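Local coordinates for dihydropyrimidinase (Brevibacillus agri, PDB 3SFW), which probably hydrolyses the ring amide bond of dihydropyrimidines at a site that holds two zinc ions, as a member of the amidohydrolase family, at residues A[339-344]-A[415-420]. Sequence-based numbering, arbitrary orientation.
Sequences GPIIED and YNPFEG
A type I beta turn from Asn416 to Glu419, closed by Glu419 N donating to Asn416 O at 3.0 Å and with an Asx turn at its first residue, is tied to the loop 339-344 by an Asn416-Asp344 hydrogen bond. The Asx turn is defined by Phe418 N donating to Asn416 OD1 at 2.8 Å, in the carbonyl plane. Asn416 CG is anti to the backbone N (chi1 -171°), toward Asp344. Asn416 ND2 meets Asp344 OD2 tip to tip at 3.1 Å, nearly straight (N-H...O 172°), with the carboxylate oxygen in the amide plane. Asn416 ND2 also bonds to His409 ND1, so both ends of the amide are held. An alanine here would remove both amide atoms, and without the bonds to Asp344, His409 and Phe418 N the turn is likely to be held less firmly against the loop. Asp344 OD2 also lies at the edge of the Phe418 ring, near its plane, by CD2.

Pro340 CG sits over one face of the Tyr415 ring, displaced toward its rim, 4.2 Å from its centroid and 24° off the normal, a CH-pi contact. The prolines slide past each other in opposite directions, with Pro340 CD and Pro417 CD 3.6 Å apart. Ile341 CD1 reaches both Pro417 CG and Phe418 CE2, 3.9 Å from each.

Tyr415 OH bonds to Lys284 O, and Ile341 N to His316 ND1, next to the zinc ligand Asp315. The contact joins the loop leading into helix 345-354 to the one between strands 393-403 and 422-432, with helix 265-269 against Ile341 and Phe418 and helix 321-325 against Tyr415.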
loop_
_atom_site.group_PDB
_atom_site.type_symbol
_atom_site.label_atom_id
_atom_site.label_comp_id
_atom_site.label_asym_id
_atom_site.label_seq_id
_atom_site.Cartn_x
_atom_site.Cartn_y
_atom_site.Cartn_z
ATOM N N GLY A 339 32.697 6.047 -5.452
ATOM C CA GLY A 339 33.048 7.448 -5.107
ATOM C C GLY A 339 33.906 7.609 -3.858
ATOM O O GLY A 339 34.007 6.664 -3.050
ATOM N N PRO A 340 34.542 8.796 -3.673
ATOM C CA PRO A 340 35.316 9.081 -2.477
ATOM C C PRO A 340 34.461 9.747 -1.451
ATOM O O PRO A 340 34.232 10.965 -1.514
ATOM C CB PRO A 340 36.447 10.048 -2.967
ATOM C CG PRO A 340 36.198 10.222 -4.503
ATOM C CD PRO A 340 34.702 9.858 -4.685
ATOM N N ILE A 341 33.935 8.933 -0.541
ATOM C CA ILE A 341 32.866 9.364 0.342
ATOM C C ILE A 341 33.255 9.248 1.848
ATOM O O ILE A 341 32.583 9.808 2.724
ATOM C CB ILE A 341 31.572 8.492 0.063
ATOM C CG1 ILE A 341 31.260 8.362 -1.428
ATOM C CG2 ILE A 341 30.331 9.080 0.830
ATOM C CD1 ILE A 341 30.942 9.738 -2.107
ATOM N N ILE A 342 34.319 8.523 2.160
ATOM C CA ILE A 342 34.548 8.178 3.584
ATOM C C ILE A 342 34.728 9.410 4.484
ATOM O O ILE A 342 34.280 9.426 5.637
ATOM C CB ILE A 342 35.689 7.170 3.745
ATOM C CG1 ILE A 342 35.553 6.403 5.071
ATOM C CG2 ILE A 342 37.101 7.874 3.649
ATOM C CD1 ILE A 342 36.557 5.176 5.118
ATOM N N GLU A 343 35.384 10.451 3.964
ATOM C CA GLU A 343 35.814 11.512 4.824
ATOM C C GLU A 343 34.688 12.494 5.179
ATOM O O GLU A 343 34.649 13.039 6.288
ATOM C CB GLU A 343 36.955 12.277 4.156
ATOM C CG GLU A 343 37.562 13.335 5.083
ATOM C CD GLU A 343 38.929 13.823 4.606
ATOM O OE1 GLU A 343 39.522 13.199 3.693
ATOM O OE2 GLU A 343 39.414 14.828 5.176
ATOM N N ASP A 344 33.724 12.636 4.285
ATOM C CA ASP A 344 32.705 13.692 4.462
ATOM C C ASP A 344 31.382 13.202 5.019
ATOM O O ASP A 344 30.443 14.024 5.271
ATOM C CB ASP A 344 32.544 14.482 3.184
ATOM C CG ASP A 344 33.835 15.154 2.791
ATOM O OD1 ASP A 344 34.441 15.837 3.671
ATOM O OD2 ASP A 344 34.302 14.887 1.670
ATOM N N TYR A 415 40.044 13.984 -6.615
ATOM C CA TYR A 415 38.879 14.855 -6.669
ATOM C C TYR A 415 38.011 14.556 -5.485
ATOM O O TYR A 415 38.170 13.521 -4.816
ATOM C CB TYR A 415 38.063 14.692 -7.993
ATOM C CG TYR A 415 37.230 13.421 -8.096
ATOM C CD1 TYR A 415 37.817 12.205 -8.406
ATOM C CD2 TYR A 415 35.862 13.436 -7.778
ATOM C CE1 TYR A 415 37.089 11.026 -8.443
ATOM C CE2 TYR A 415 35.095 12.297 -7.866
ATOM C CZ TYR A 415 35.717 11.082 -8.208
ATOM O OH TYR A 415 34.982 9.930 -8.253
ATOM N N ASN A 416 37.089 15.474 -5.229
ATOM C CA ASN A 416 36.066 15.234 -4.202
ATOM C C ASN A 416 34.716 15.507 -4.833
ATOM O O ASN A 416 34.516 16.577 -5.449
ATOM C CB ASN A 416 36.327 16.176 -3.045
ATOM C CG ASN A 416 35.464 15.860 -1.830
ATOM O OD1 ASN A 416 34.237 15.909 -1.914
ATOM N ND2 ASN A 416 36.108 15.517 -0.713
ATOM N N PRO A 417 33.789 14.534 -4.762
ATOM C CA PRO A 417 32.499 14.723 -5.440
ATOM C C PRO A 417 31.632 15.812 -4.818
ATOM O O PRO A 417 30.687 16.274 -5.453
ATOM C CB PRO A 417 31.819 13.337 -5.328
ATOM C CG PRO A 417 32.425 12.761 -4.016
ATOM C CD PRO A 417 33.856 13.284 -3.969
ATOM N N PHE A 418 31.976 16.228 -3.600
ATOM C CA PHE A 418 31.333 17.335 -2.954
ATOM C C PHE A 418 32.087 18.669 -3.100
ATOM O O PHE A 418 31.848 19.598 -2.341
ATOM C CB PHE A 418 31.105 17.011 -1.451
ATOM C CG PHE A 418 30.471 15.663 -1.229
ATOM C CD1 PHE A 418 29.148 15.428 -1.623
ATOM C CD2 PHE A 418 31.237 14.574 -0.714
ATOM C CE1 PHE A 418 28.542 14.134 -1.451
ATOM C CE2 PHE A 418 30.642 13.295 -0.545
ATOM C CZ PHE A 418 29.310 13.072 -0.902
ATOM N N GLU A 419 33.014 18.733 -4.050
ATOM C CA GLU A 419 33.793 19.945 -4.293
ATOM C C GLU A 419 32.930 21.212 -4.254
ATOM O O GLU A 419 31.969 21.346 -5.005
ATOM C CB GLU A 419 34.527 19.823 -5.626
ATOM C CG GLU A 419 35.565 20.966 -5.840
ATOM C CD GLU A 419 36.730 20.866 -4.895
ATOM O OE1 GLU A 419 37.219 19.717 -4.672
ATOM O OE2 GLU A 419 37.225 21.950 -4.455
ATOM N N GLY A 420 33.349 22.168 -3.443
ATOM C CA GLY A 420 32.648 23.475 -3.339
ATOM C C GLY A 420 31.474 23.500 -2.375
ATOM O O GLY A 420 30.895 24.553 -2.139
#